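Local coordinates for protein alpha-/beta-galactoside alpha-2,3-sialyltransferase (Photobacterium phosphoreum, PDB 2ZWI) that binds CMP and probably transfers sialic acid from a CMP-linked donor to alpha- and beta-galactosides, forming an alpha-2,3 linkage, at residues 6-11 with 30-35; 17-22 with 34-39; 77-82 with 91-96. All coordinates share one frame; numbering follows the deposited sequence. Where two conformers were deposited one is given.

Contact 1. Residues 6-11 with 30-35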
ATOM      1  N   GLU A   6      -5.736   6.610 -19.493  1.00 16.10           N
ATOM      2  CA  GLU A   6      -5.145   6.148 -18.239  1.00 15.05           C
ATOM      3  C   GLU A   6      -6.186   5.395 -17.413  1.00 14.38           C
ATOM      4  O   GLU A   6      -7.267   5.916 -17.137  1.00 13.71           O
ATOM      5  CB  GLU A   6      -4.591   7.336 -17.447  1.00 15.08           C
ATOM      6  CG  GLU A   6      -3.507   8.121 -18.174  1.00 14.12           C
ATOM      7  CD  GLU A   6      -3.137   9.438 -17.479  1.00 15.67           C
ATOM      8  OE1 GLU A   6      -3.411   9.608 -16.263  1.00 15.00           O
ATOM      9  OE2 GLU A   6      -2.561  10.309 -18.161  1.00 15.06           O
ATOM     10  N   VAL A   7      -5.859   4.163 -17.031  1.00 13.76           N
ATOM     11  CA  VAL A   7      -6.770   3.303 -16.269  1.00 13.18           C
ATOM     12  C   VAL A   7      -6.226   3.190 -14.848  1.00 12.84           C
ATOM     13  O   VAL A   7      -5.034   2.945 -14.659  1.00 12.33           O
ATOM     14  CB  VAL A   7      -6.883   1.884 -16.901  1.00 13.58           C
ATOM     15  CG1 VAL A   7      -7.635   0.924 -15.988  1.00 13.46           C
ATOM     16  CG2 VAL A   7      -7.565   1.953 -18.263  1.00 13.18           C
ATOM     17  N   TYR A   8      -7.104   3.357 -13.864  1.00 12.69           N
ATOM     18  CA  TYR A   8      -6.730   3.302 -12.453  1.00 12.11           C
ATOM     19  C   TYR A   8      -7.628   2.312 -11.717  1.00 12.19           C
ATOM     20  O   TYR A   8      -8.842   2.520 -11.634  1.00 12.03           O
ATOM     21  CB  TYR A   8      -6.843   4.705 -11.825  1.00 12.02           C
ATOM     22  CG  TYR A   8      -5.829   5.695 -12.387  1.00 11.97           C
ATOM     23  CD1 TYR A   8      -4.545   5.772 -11.860  1.00 11.96           C
ATOM     24  CD2 TYR A   8      -6.157   6.534 -13.444  1.00 11.87           C
ATOM     25  CE1 TYR A   8      -3.608   6.657 -12.370  1.00 12.22           C
ATOM     26  CE2 TYR A   8      -5.221   7.432 -13.969  1.00 11.91           C
ATOM     27  CZ  TYR A   8      -3.950   7.482 -13.429  1.00 12.74           C
ATOM     28  OH  TYR A   8      -3.012   8.364 -13.925  1.00 12.96           O
ATOM     29  N   VAL A   9      -7.033   1.243 -11.189  1.00 11.85           N
ATOM     30  CA  VAL A   9      -7.773   0.225 -10.442  1.00 11.73           C
ATOM     31  C   VAL A   9      -7.056  -0.163  -9.143  1.00 11.89           C
ATOM     32  O   VAL A   9      -5.816  -0.138  -9.074  1.00 11.98           O
ATOM     33  CB  VAL A   9      -8.073  -1.045 -11.291  1.00 11.77           C
ATOM     34  CG1 VAL A   9      -9.113  -0.754 -12.392  1.00 11.02           C
ATOM     35  CG2 VAL A   9      -6.789  -1.627 -11.906  1.00 11.82           C
ATOM     36  N   ASP A  10      -7.850  -0.477  -8.118  1.00 11.58           N
ATOM     37  CA  ASP A  10      -7.363  -0.943  -6.808  1.00 12.14           C
ATOM     38  C   ASP A  10      -8.506  -1.481  -5.957  1.00 12.74           C
ATOM     39  O   ASP A  10      -9.622  -0.969  -5.992  1.00 13.19           O
ATOM     40  CB  ASP A  10      -6.656   0.171  -6.023  1.00 11.34           C
ATOM     41  CG  ASP A  10      -6.023  -0.327  -4.715  1.00 10.22           C
ATOM     42  OD1 ASP A  10      -5.594  -1.497  -4.632  1.00  8.60           O
ATOM     43  OD2 ASP A  10      -5.949   0.466  -3.754  1.00 10.64           O
ATOM     44  N   ARG A  11      -8.189  -2.502  -5.171  1.00 13.82           N
ATOM     45  CA  ARG A  11      -9.114  -3.110  -4.215  1.00 14.49           C
ATOM     46  C   ARG A  11      -8.844  -2.662  -2.790  1.00 14.55           C
ATOM     47  O   ARG A  11      -9.713  -2.777  -1.922  1.00 14.94           O
ATOM     48  CB  ARG A  11      -8.960  -4.631  -4.254  1.00 14.51           C
ATOM     49  CG  ARG A  11      -9.144  -5.237  -5.601  1.00 14.84           C
ATOM     50  CD  ARG A  11      -9.435  -6.707  -5.442  1.00 14.98           C
ATOM     51  NE  ARG A  11      -9.453  -7.362  -6.740  1.00 15.60           N
ATOM     52  CZ  ARG A  11      -9.798  -8.630  -6.936  1.00 17.56           C
ATOM     53  NH1 ARG A  11      -9.774  -9.137  -8.163  1.00 16.33           N
ATOM     54  NH2 ARG A  11     -10.157  -9.389  -5.907  1.00 16.21           N
ATOM     55  N   ASN A  30      -5.179  13.601 -20.180  1.00 15.87           N
ATOM     56  CA  ASN A  30      -5.636  12.335 -20.756  1.00 15.43           C
ATOM     57  C   ASN A  30      -6.931  11.893 -20.091  1.00 14.82           C
ATOM     58  O   ASN A  30      -7.124  12.141 -18.896  1.00 14.79           O
ATOM     59  CB  ASN A  30      -4.598  11.233 -20.562  1.00 15.38           C
ATOM     60  CG  ASN A  30      -3.294  11.538 -21.242  1.00 16.33           C
ATOM     61  OD1 ASN A  30      -3.271  12.010 -22.375  1.00 16.53           O
ATOM     62  ND2 ASN A  30      -2.194  11.268 -20.556  1.00 17.04           N
ATOM     63  N   LYS A  31      -7.804  11.243 -20.862  1.00 14.24           N
ATOM     64  CA  LYS A  31      -9.019  10.656 -20.306  0.50 13.78           C
ATOM     65  C   LYS A  31      -8.619   9.584 -19.297  1.00 13.48           C
ATOM     66  O   LYS A  31      -7.693   8.807 -19.539  1.00 13.31           O
ATOM     67  CB  LYS A  31      -9.906  10.067 -21.412  0.50 14.03           C
ATOM     68  CG  LYS A  31     -11.215   9.419 -20.915  0.50 14.03           C
ATOM     69  CD  LYS A  31     -12.259  10.464 -20.518  0.50 14.23           C
ATOM     70  CE  LYS A  31     -13.504   9.829 -19.912  0.50 14.80           C
ATOM     71  NZ  LYS A  31     -13.206   9.066 -18.665  0.50 13.79           N
ATOM     72  N   LYS A  32      -9.301   9.567 -18.154  1.00 12.50           N
ATOM     73  CA  LYS A  32      -8.997   8.592 -17.104  1.00 12.29           C
ATOM     74  C   LYS A  32     -10.228   7.747 -16.785  1.00 12.14           C
ATOM     75  O   LYS A  32     -11.337   8.277 -16.664  1.00 12.34           O
ATOM     76  CB  LYS A  32      -8.496   9.308 -15.851  1.00 11.77           C
ATOM     77  CG  LYS A  32      -7.214  10.110 -16.090  1.00 11.23           C
ATOM     78  CD  LYS A  32      -6.847  10.965 -14.903  1.00 11.93           C
ATOM     79  CE  LYS A  32      -5.717  11.937 -15.254  1.00 13.76           C
ATOM     80  NZ  LYS A  32      -6.136  12.986 -16.237  1.00 14.91           N
ATOM     81  N   LEU A  33     -10.022   6.437 -16.682  1.00 12.02           N
ATOM     82  CA  LEU A  33     -11.062   5.483 -16.282  1.00 11.98           C
ATOM     83  C   LEU A  33     -10.666   4.887 -14.928  1.00 11.86           C
ATOM     84  O   LEU A  33      -9.587   4.296 -14.797  1.00 11.56           O
ATOM     85  CB  LEU A  33     -11.216   4.382 -17.335  1.00 12.09           C
ATOM     86  CG  LEU A  33     -11.368   4.835 -18.795  1.00 12.40           C
ATOM     87  CD1 LEU A  33     -11.454   3.642 -19.708  1.00 12.44           C
ATOM     88  CD2 LEU A  33     -12.583   5.737 -18.979  1.00 13.61           C
ATOM     89  N   ILE A  34     -11.528   5.059 -13.930  1.00 11.40           N
ATOM     90  CA  ILE A  34     -11.162   4.803 -12.540  1.00 11.89           C
ATOM     91  C   ILE A  34     -12.127   3.816 -11.858  1.00 12.08           C
ATOM     92  O   ILE A  34     -13.354   3.949 -11.967  1.00 12.55           O
ATOM     93  CB  ILE A  34     -11.115   6.124 -11.724  1.00 11.82           C
ATOM     94  CG1 ILE A  34     -10.143   7.140 -12.354  1.00 12.28           C
ATOM     95  CG2 ILE A  34     -10.723   5.857 -10.285  1.00 11.38           C
ATOM     96  CD1 ILE A  34     -10.220   8.526 -11.724  1.00 11.45           C
ATOM     97  N   SER A  35     -11.574   2.823 -11.168  1.00 11.81           N
ATOM     98  CA  SER A  35     -12.383   1.915 -10.373  1.00 11.74           C
ATOM     99  C   SER A  35     -11.628   1.537  -9.102  1.00 12.11           C
ATOM    100  O   SER A  35     -10.770   0.644  -9.122  1.00 11.31           O
ATOM    101  CB  SER A  35     -12.741   0.667 -11.174  1.00 11.91           C
ATOM    102  OG  SER A  35     -13.660  -0.119 -10.441  1.00 11.83           O
TER

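Contact 2. Residues 17-22 with 34-39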
ATOM      1  N   ILE A  17      -4.284   5.607  -2.884  1.00 10.80           N
ATOM      2  CA  ILE A  17      -3.740   6.864  -2.353  1.00 11.34           C
ATOM      3  C   ILE A  17      -2.534   7.341  -3.179  1.00 10.96           C
ATOM      4  O   ILE A  17      -2.425   8.527  -3.508  1.00 10.45           O
ATOM      5  CB  ILE A  17      -3.368   6.731  -0.834  1.00 11.83           C
ATOM      6  CG1 ILE A  17      -4.602   6.376   0.025  1.00 13.09           C
ATOM      7  CG2 ILE A  17      -2.642   7.971  -0.318  1.00 12.39           C
ATOM      8  CD1 ILE A  17      -5.675   7.453   0.124  1.00 15.14           C
ATOM      9  N   GLN A  18      -1.638   6.410  -3.509  1.00 11.07           N
ATOM     10  CA  GLN A  18      -0.512   6.688  -4.406  1.00 11.00           C
ATOM     11  C   GLN A  18      -0.974   7.051  -5.830  1.00 10.84           C
ATOM     12  O   GLN A  18      -0.422   7.953  -6.468  1.00 10.14           O
ATOM     13  CB  GLN A  18       0.468   5.514  -4.422  1.00 11.31           C
ATOM     14  CG  GLN A  18       1.387   5.455  -3.185  1.00 12.07           C
ATOM     15  CD  GLN A  18       2.537   6.451  -3.258  1.00 11.87           C
ATOM     16  OE1 GLN A  18       3.085   6.868  -2.239  1.00 13.50           O
ATOM     17  NE2 GLN A  18       2.915   6.823  -4.466  1.00 11.76           N
ATOM     18  N   GLN A  19      -1.997   6.366  -6.325  1.00 10.76           N
ATOM     19  CA  GLN A  19      -2.532   6.694  -7.646  1.00 10.71           C
ATOM     20  C   GLN A  19      -3.161   8.082  -7.670  1.00 10.82           C
ATOM     21  O   GLN A  19      -2.886   8.858  -8.582  1.00 10.59           O
ATOM     22  CB  GLN A  19      -3.514   5.631  -8.142  1.00 10.75           C
ATOM     23  CG  GLN A  19      -2.872   4.306  -8.560  1.00 10.06           C
ATOM     24  CD  GLN A  19      -3.916   3.228  -8.792  1.00 10.39           C
ATOM     25  OE1 GLN A  19      -5.086   3.529  -9.021  1.00 11.89           O
ATOM     26  NE2 GLN A  19      -3.502   1.970  -8.738  1.00 10.60           N
ATOM     27  N   MET A  20      -3.975   8.408  -6.662  1.00 11.12           N
ATOM     28  CA  MET A  20      -4.553   9.762  -6.539  1.00 11.32           C
ATOM     29  C   MET A  20      -3.442  10.811  -6.576  1.00 11.09           C
ATOM     30  O   MET A  20      -3.512  11.798  -7.299  1.00 11.25           O
ATOM     31  CB  MET A  20      -5.345   9.908  -5.231  1.00 11.15           C
ATOM     32  CG  MET A  20      -6.641   9.118  -5.148  1.00 11.00           C
ATOM     33  SD  MET A  20      -7.283   9.094  -3.462  1.00 11.86           S
ATOM     34  CE  MET A  20      -8.893   8.364  -3.723  1.00  9.29           C
ATOM     35  N   THR A  21      -2.395  10.573  -5.798  1.00 11.36           N
ATOM     36  CA  THR A  21      -1.294  11.521  -5.691  1.00 11.04           C
ATOM     37  C   THR A  21      -0.548  11.737  -7.024  1.00 11.15           C
ATOM     38  O   THR A  21      -0.200  12.862  -7.356  1.00 10.83           O
ATOM     39  CB  THR A  21      -0.337  11.111  -4.557  1.00 10.84           C
ATOM     40  OG1 THR A  21      -1.092  10.917  -3.350  1.00 12.19           O
ATOM     41  CG2 THR A  21       0.693  12.181  -4.313  1.00 10.80           C
ATOM     42  N   GLN A  22      -0.317  10.661  -7.780  1.00 11.25           N
ATOM     43  CA  GLN A  22       0.309  10.763  -9.107  1.00 12.32           C
ATOM     44  C   GLN A  22      -0.550  11.537 -10.113  1.00 11.48           C
ATOM     45  O   GLN A  22      -0.031  12.357 -10.886  1.00 11.83           O
ATOM     46  CB  GLN A  22       0.628   9.365  -9.658  1.00 12.75           C
ATOM     47  CG  GLN A  22       1.532   8.516  -8.750  1.00 16.72           C
ATOM     48  CD  GLN A  22       3.010   8.834  -8.903  1.00 20.34           C
ATOM     49  OE1 GLN A  22       3.464   9.938  -8.595  1.00 20.33           O
ATOM     50  NE2 GLN A  22       3.776   7.851  -9.370  1.00 23.26           N
ATOM     51  N   ILE A  34     -11.528   5.059 -13.930  1.00 11.40           N
ATOM     52  CA  ILE A  34     -11.162   4.803 -12.540  1.00 11.89           C
ATOM     53  C   ILE A  34     -12.127   3.816 -11.858  1.00 12.08           C
ATOM     54  O   ILE A  34     -13.354   3.949 -11.967  1.00 12.55           O
ATOM     55  CB  ILE A  34     -11.115   6.124 -11.724  1.00 11.82           C
ATOM     56  CG1 ILE A  34     -10.143   7.140 -12.354  1.00 12.28           C
ATOM     57  CG2 ILE A  34     -10.723   5.857 -10.285  1.00 11.38           C
ATOM     58  CD1 ILE A  34     -10.220   8.526 -11.724  1.00 11.45           C
ATOM     59  N   SER A  35     -11.574   2.823 -11.168  1.00 11.81           N
ATOM     60  CA  SER A  35     -12.383   1.915 -10.373  1.00 11.74           C
ATOM     61  C   SER A  35     -11.628   1.537  -9.102  1.00 12.11           C
ATOM     62  O   SER A  35     -10.770   0.644  -9.122  1.00 11.31           O
ATOM     63  CB  SER A  35     -12.741   0.667 -11.174  1.00 11.91           C
ATOM     64  OG  SER A  35     -13.660  -0.119 -10.441  1.00 11.83           O
ATOM     65  N   TRP A  36     -11.953   2.236  -8.012  1.00 12.25           N
ATOM     66  CA  TRP A  36     -11.324   2.038  -6.715  1.00 12.99           C
ATOM     67  C   TRP A  36     -12.367   1.499  -5.743  1.00 13.57           C
ATOM     68  O   TRP A  36     -13.335   2.188  -5.429  1.00 13.85           O
ATOM     69  CB  TRP A  36     -10.764   3.369  -6.176  1.00 12.61           C
ATOM     70  CG  TRP A  36      -9.591   3.989  -6.958  1.00 11.87           C
ATOM     71  CD1 TRP A  36      -8.527   3.332  -7.521  1.00 12.18           C
ATOM     72  CD2 TRP A  36      -9.361   5.387  -7.189  1.00 12.62           C
ATOM     73  NE1 TRP A  36      -7.661   4.236  -8.105  1.00 12.21           N
ATOM     74  CE2 TRP A  36      -8.147   5.502  -7.915  1.00 11.67           C
ATOM     75  CE3 TRP A  36     -10.064   6.557  -6.853  1.00 11.46           C
ATOM     76  CZ2 TRP A  36      -7.628   6.738  -8.327  1.00 12.11           C
ATOM     77  CZ3 TRP A  36      -9.538   7.786  -7.253  1.00 13.34           C
ATOM     78  CH2 TRP A  36      -8.329   7.864  -7.985  1.00 12.28           C
ATOM     79  N   SER A  37     -12.160   0.279  -5.255  1.00 14.47           N
ATOM     80  CA  SER A  37     -13.113  -0.372  -4.347  1.00 15.19           C
ATOM     81  C   SER A  37     -13.424   0.442  -3.084  1.00 15.28           C
ATOM     82  O   SER A  37     -14.578   0.540  -2.676  1.00 15.24           O
ATOM     83  CB  SER A  37     -12.615  -1.776  -3.956  1.00 15.28           C
ATOM     84  OG  SER A  37     -12.497  -2.612  -5.102  1.00 16.78           O
ATOM     85  N   ARG A  38     -12.396   1.031  -2.483  1.00 15.57           N
ATOM     86  CA  ARG A  38     -12.540   1.697  -1.185  1.00 16.27           C
ATOM     87  C   ARG A  38     -12.807   3.200  -1.321  1.00 16.33           C
ATOM     88  O   ARG A  38     -13.062   3.887  -0.324  1.00 16.31           O
ATOM     89  CB  ARG A  38     -11.300   1.455  -0.314  1.00 16.29           C
ATOM     90  CG  ARG A  38     -11.028  -0.012   0.048  1.00 18.47           C
ATOM     91  CD  ARG A  38     -11.746  -0.423   1.331  1.00 22.25           C
ATOM     92  NE  ARG A  38     -11.232   0.313   2.484  1.00 25.62           N
ATOM     93  CZ  ARG A  38     -10.284  -0.131   3.306  1.00 26.34           C
ATOM     94  NH1 ARG A  38      -9.729  -1.328   3.120  1.00 26.64           N
ATOM     95  NH2 ARG A  38      -9.887   0.630   4.318  1.00 26.35           N
ATOM     96  N   TYR A  39     -12.749   3.701  -2.552  1.00 16.34           N
ATOM     97  CA  TYR A  39     -12.926   5.125  -2.805  1.00 16.75           C
ATOM     98  C   TYR A  39     -13.852   5.421  -3.984  1.00 17.46           C
ATOM     99  O   TYR A  39     -13.385   5.880  -5.023  1.00 17.31           O
ATOM    100  CB  TYR A  39     -11.554   5.797  -3.015  1.00 17.02           C
ATOM    101  CG  TYR A  39     -10.842   6.084  -1.722  1.00 15.45           C
ATOM    102  CD1 TYR A  39     -11.139   7.227  -0.989  1.00 14.75           C
ATOM    103  CD2 TYR A  39      -9.892   5.201  -1.215  1.00 16.44           C
ATOM    104  CE1 TYR A  39     -10.507   7.493   0.203  1.00 16.08           C
ATOM    105  CE2 TYR A  39      -9.247   5.461  -0.011  1.00 15.73           C
ATOM    106  CZ  TYR A  39      -9.569   6.607   0.690  1.00 15.90           C
ATOM    107  OH  TYR A  39      -8.953   6.894   1.881  1.00 17.64           O
TER

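Contact 3. Residues 77-82 with 91-96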
ATOM      1  N   VAL A  77      -2.789   2.740 -23.832  1.00 12.28           N
ATOM      2  CA  VAL A  77      -3.471   2.626 -22.538  1.00 11.15           C
ATOM      3  C   VAL A  77      -2.399   2.407 -21.458  1.00 10.70           C
ATOM      4  O   VAL A  77      -1.563   1.493 -21.559  1.00 10.21           O
ATOM      5  CB  VAL A  77      -4.522   1.467 -22.516  1.00 11.55           C
ATOM      6  CG1 VAL A  77      -5.163   1.317 -21.127  1.00 10.93           C
ATOM      7  CG2 VAL A  77      -5.598   1.696 -23.579  1.00  9.86           C
ATOM      8  N   ILE A  78      -2.397   3.280 -20.455  1.00 10.13           N
ATOM      9  CA  ILE A  78      -1.580   3.077 -19.270  1.00  9.86           C
ATOM     10  C   ILE A  78      -2.486   2.504 -18.183  1.00  9.96           C
ATOM     11  O   ILE A  78      -3.471   3.134 -17.801  1.00 10.42           O
ATOM     12  CB  ILE A  78      -0.898   4.395 -18.787  1.00 10.12           C
ATOM     13  CG1 ILE A  78      -0.168   5.090 -19.952  1.00  9.30           C
ATOM     14  CG2 ILE A  78       0.092   4.099 -17.657  1.00  8.56           C
ATOM     15  CD1 ILE A  78       0.412   6.450 -19.595  1.00 10.73           C
ATOM     16  N   ILE A  79      -2.174   1.300 -17.715  1.00  9.72           N
ATOM     17  CA  ILE A  79      -2.950   0.675 -16.652  1.00 10.13           C
ATOM     18  C   ILE A  79      -2.195   0.786 -15.322  1.00 10.07           C
ATOM     19  O   ILE A  79      -1.040   0.373 -15.215  1.00  9.32           O
ATOM     20  CB  ILE A  79      -3.281  -0.815 -16.942  1.00 10.43           C
ATOM     21  CG1 ILE A  79      -3.806  -1.007 -18.374  1.00 10.91           C
ATOM     22  CG2 ILE A  79      -4.305  -1.344 -15.922  1.00  9.92           C
ATOM     23  CD1 ILE A  79      -3.717  -2.450 -18.870  1.00 10.41           C
ATOM     24  N   ASN A  80      -2.869   1.364 -14.331  1.00 10.35           N
ATOM     25  CA  ASN A  80      -2.322   1.552 -13.002  1.00 10.98           C
ATOM     26  C   ASN A  80      -3.097   0.655 -12.034  1.00 11.13           C
ATOM     27  O   ASN A  80      -4.318   0.787 -11.899  1.00 11.43           O
ATOM     28  CB  ASN A  80      -2.409   3.033 -12.609  1.00 10.62           C
ATOM     29  CG  ASN A  80      -1.754   3.958 -13.649  1.00 12.13           C
ATOM     30  OD1 ASN A  80      -2.371   4.362 -14.641  1.00 13.17           O
ATOM     31  ND2 ASN A  80      -0.503   4.296 -13.411  1.00 11.72           N
ATOM     32  N   GLY A  81      -2.392  -0.260 -11.376  1.00 11.11           N
ATOM     33  CA  GLY A  81      -3.037  -1.297 -10.570  1.00 11.06           C
ATOM     34  C   GLY A  81      -2.352  -1.640  -9.262  1.00 11.10           C
ATOM     35  O   GLY A  81      -1.451  -0.938  -8.807  1.00 10.93           O
ATOM     36  N   ASN A  82      -2.804  -2.741  -8.670  1.00 10.70           N
ATOM     37  CA  ASN A  82      -2.364  -3.237  -7.378  1.00 10.19           C
ATOM     38  C   ASN A  82      -1.562  -4.513  -7.654  1.00 10.23           C
ATOM     39  O   ASN A  82      -2.085  -5.447  -8.254  1.00 10.55           O
ATOM     40  CB  ASN A  82      -3.629  -3.512  -6.542  1.00 10.80           C
ATOM     41  CG  ASN A  82      -3.346  -4.184  -5.215  1.00 10.68           C
ATOM     42  OD1 ASN A  82      -2.604  -5.156  -5.144  1.00 12.51           O
ATOM     43  ND2 ASN A  82      -3.968  -3.674  -4.151  1.00 10.72           N
ATOM     44  N   ASN A  91      -6.883  -9.039 -16.664  1.00 13.41           N
ATOM     45  CA  ASN A  91      -8.176  -9.040 -17.343  1.00 13.79           C
ATOM     46  C   ASN A  91      -8.423  -7.786 -18.193  1.00 13.34           C
ATOM     47  O   ASN A  91      -9.110  -7.849 -19.212  1.00 12.53           O
ATOM     48  CB  ASN A  91      -9.305  -9.262 -16.335  1.00 13.91           C
ATOM     49  CG  ASN A  91      -9.505 -10.730 -16.011  1.00 17.02           C
ATOM     50  OD1 ASN A  91     -10.183 -11.450 -16.752  1.00 19.77           O
ATOM     51  ND2 ASN A  91      -8.909 -11.190 -14.906  1.00 18.09           N
ATOM     52  N   ILE A  92      -7.851  -6.657 -17.773  1.00 13.09           N
ATOM     53  CA  ILE A  92      -7.875  -5.448 -18.587  1.00 12.31           C
ATOM     54  C   ILE A  92      -6.994  -5.627 -19.833  1.00 12.51           C
ATOM     55  O   ILE A  92      -7.434  -5.335 -20.951  1.00 12.34           O
ATOM     56  CB  ILE A  92      -7.505  -4.173 -17.762  1.00 12.24           C
ATOM     57  CG1 ILE A  92      -8.572  -3.910 -16.686  1.00 10.92           C
ATOM     58  CG2 ILE A  92      -7.368  -2.943 -18.691  1.00 12.00           C
ATOM     59  CD1 ILE A  92      -8.099  -3.069 -15.466  1.00 11.57           C
ATOM     60  N   ILE A  93      -5.774  -6.142 -19.653  1.00 12.82           N
ATOM     61  CA  ILE A  93      -4.889  -6.435 -20.796  1.00 13.38           C
ATOM     62  C   ILE A  93      -5.532  -7.417 -21.792  1.00 13.92           C
ATOM     63  O   ILE A  93      -5.511  -7.194 -23.009  1.00 13.49           O
ATOM     64  CB  ILE A  93      -3.501  -6.990 -20.359  1.00 13.29           C
ATOM     65  CG1 ILE A  93      -2.723  -5.963 -19.513  1.00 13.24           C
ATOM     66  CG2 ILE A  93      -2.681  -7.372 -21.586  1.00 13.64           C
ATOM     67  CD1 ILE A  93      -1.457  -6.545 -18.807  1.00 13.50           C
ATOM     68  N   LYS A  94      -6.070  -8.514 -21.263  1.00 14.39           N
ATOM     69  CA  LYS A  94      -6.813  -9.507 -22.042  1.00 15.42           C
ATOM     70  C   LYS A  94      -7.864  -8.846 -22.957  1.00 15.41           C
ATOM     71  O   LYS A  94      -7.922  -9.135 -24.151  1.00 16.03           O
ATOM     72  CB  LYS A  94      -7.459 -10.517 -21.075  1.00 15.67           C
ATOM     73  CG  LYS A  94      -8.271 -11.662 -21.705  1.00 17.98           C
ATOM     74  CD  LYS A  94      -8.118 -12.931 -20.845  1.00 24.02           C
ATOM     75  CE  LYS A  94      -9.280 -13.176 -19.894  1.00 26.79           C
ATOM     76  NZ  LYS A  94     -10.019 -14.450 -20.269  1.00 30.20           N
ATOM     77  N   SER A  95      -8.659  -7.936 -22.395  1.00 15.68           N
ATOM     78  CA  SER A  95      -9.745  -7.285 -23.134  0.50 16.09           C
ATOM     79  C   SER A  95      -9.225  -6.371 -24.250  1.00 16.19           C
ATOM     80  O   SER A  95      -9.757  -6.384 -25.362  1.00 16.59           O
ATOM     81  CB  SER A  95     -10.655  -6.509 -22.180  0.50 16.13           C
ATOM     82  OG  SER A  95     -11.108  -7.337 -21.119  0.50 16.49           O
ATOM     83  N   ILE A  96      -8.185  -5.589 -23.952  1.00 16.37           N
ATOM     84  CA  ILE A  96      -7.521  -4.730 -24.950  1.00 16.90           C
ATOM     85  C   ILE A  96      -6.909  -5.530 -26.115  1.00 17.77           C
ATOM     86  O   ILE A  96      -7.155  -5.206 -27.290  1.00 18.08           O
ATOM     87  CB  ILE A  96      -6.417  -3.835 -24.307  1.00 16.79           C
ATOM     88  CG1 ILE A  96      -7.019  -2.874 -23.281  1.00 15.68           C
ATOM     89  CG2 ILE A  96      -5.637  -3.064 -25.387  1.00 16.39           C
ATOM     90  CD1 ILE A  96      -5.987  -2.179 -22.417  1.00 16.66           C
TER

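Contact 1. Residues 6-11 with 30-35
Strands 6-10 and 31-35 run parallel, 14° apart, with E6, V7, Y8 and V9 in register with K32, L33, I34 and S35. As usual in parallel pairing, one strand's alternate residues bond both ways, E6 to K31 O and L33 N, Y8 to L33 O and S35 N. Last comes a longer bond, D10 N to S35 O at 3.3 Å. Helix 14-26 connects the two strands, in the first beta-alpha-beta unit of a Rossmann-like domain.

V7, V9, L33 and S35 share one face, where small and branched side chains suit packing against helices 58-70 and 86-98. The face of E6, Y8, K32 and I34 is more polar at its start. The extended side chain of E6 crosses N30 at about a right angle; N30 ND2 gives a nearly straight hydrogen bond (173°) to E6 OE2 at 2.6 Å, which takes it on its anti lone pair. Y8 OH gives to E6 OE1 at 2.7 Å from above the carboxylate plane, and S28 OG also binds OE2. K32 lies alongside, its CG 4.0 Å from CE2 at the Y8 ring edge; a bend at chi4 (68°) turns NZ to N30 O, I50 O and S28 O. K32 NZ stays 4.3 Å from E6 OE1, beyond a salt bridge. With three partners and this nearby positive charge, the buried carboxylate is probably kept ionised.

Contact 2. Residues 17-22 with 34-39
The thioether of M20 makes Met-aromatic contacts with two rings at once, its SD lying 5.0 Å from the centroid of the W36 six-membered ring and equally far from that of Y39. The contact belongs to the first beta-alpha-beta unit of a Rossmann-like domain of the GT-B clan, and packs helix 14-26 against strand 31-36 and the following turn.

M20 is extended beyond CG (chi2 168°), carrying its end across to the aromatic pair. Its CG meets W36 CH2 at 3.5 Å. The M20 side chain crosses Y39 at about a right angle, and its methyl CE touches both the indole, at CZ3, and the Y39 ring. CE sits over one face of the latter, 4.0 Å from the Y39 centroid, as a CH-pi contact. Flexible, unbranched methionine suits this place because one chain serves both rings. I17, one turn earlier, brings CD1 to 3.8 Å from Y39 OH. Its side chain is also within about 4 Å of that of E306, a CMP-binding residue, so the packing extends to the edge of the nucleotide pocket.

Next to M20 along the helix, Q19 offers a polar group to the same indole, with both of its amide atoms engaged: NE2 gives to V9 O, which should fix the amide's rotation. The methyl CG2 of I34 lies 3.3 Å above the W36 ring plane, over its centre. At the ring edge, W36 NE1 gives a nearly straight hydrogen bond (165°) to Q19 OE1 at 2.8 Å, in the indole plane but from above the plane of the amide carbonyl.

Contact 3. Residues 77-82 with 91-96
In the beta-alpha-beta unit of strand 74-82, helix 86-98 and strand 104-110, part of the Rossmann-like domain, the helix runs back across the sheet. Its segment 91-96 lies 10.4 Å from strand 77-82 at the closest approach of their axes, at 161° in direction.

Apolar packing alone joins the two segments, and no hydrogen bond crosses between them. V77 and I79, two residues apart and therefore on the same face of the strand, point toward the helix. I92 and I96, one helical turn apart, point back. I79 has the largest share of the contact: with CG1 anti to its carbonyl carbon and the chain extended (chi2 161°), CD1 reaches I92 CG2 at 3.7 Å. The two side chains slide past each other in opposite directions. That same methyl meets I93 CG1, also at 3.7 Å, and reaches I96 CD1 at 4.2 Å. V77 and I96 instead meet tip to tip, CG1 to CD1 at 3.8 Å. Branched aliphatic residues suit both the strand and this buried layer, to which V7, V9 and L65 also contribute.

Within the helix, N91 O accepts twice: from the backbone S95 N and, nearly along its C=O axis, from S95 OG at 2.8 Å.

In the fold
From the N terminus, strand 3-10 leads into helix 14-26, and contact 1 closes that loop when strand 31-36 pairs beside strand 3-10. Contact 2 opens inside the loop, at 17-22, and closes just beyond it, so the two cross rather than nest and share I34 and S35. S37 N bonds to D10 O, tying the turn after strand 31-36 to the first strand. Contact 3 follows in series, after helix 58-70, and closes a short loop of its own. Strand 74-82 joins the other edge of strand 3-10, with V7 bonded to I78 and N80. Contacts 2 and 3 thus set their helices on opposite faces of one parallel sheet.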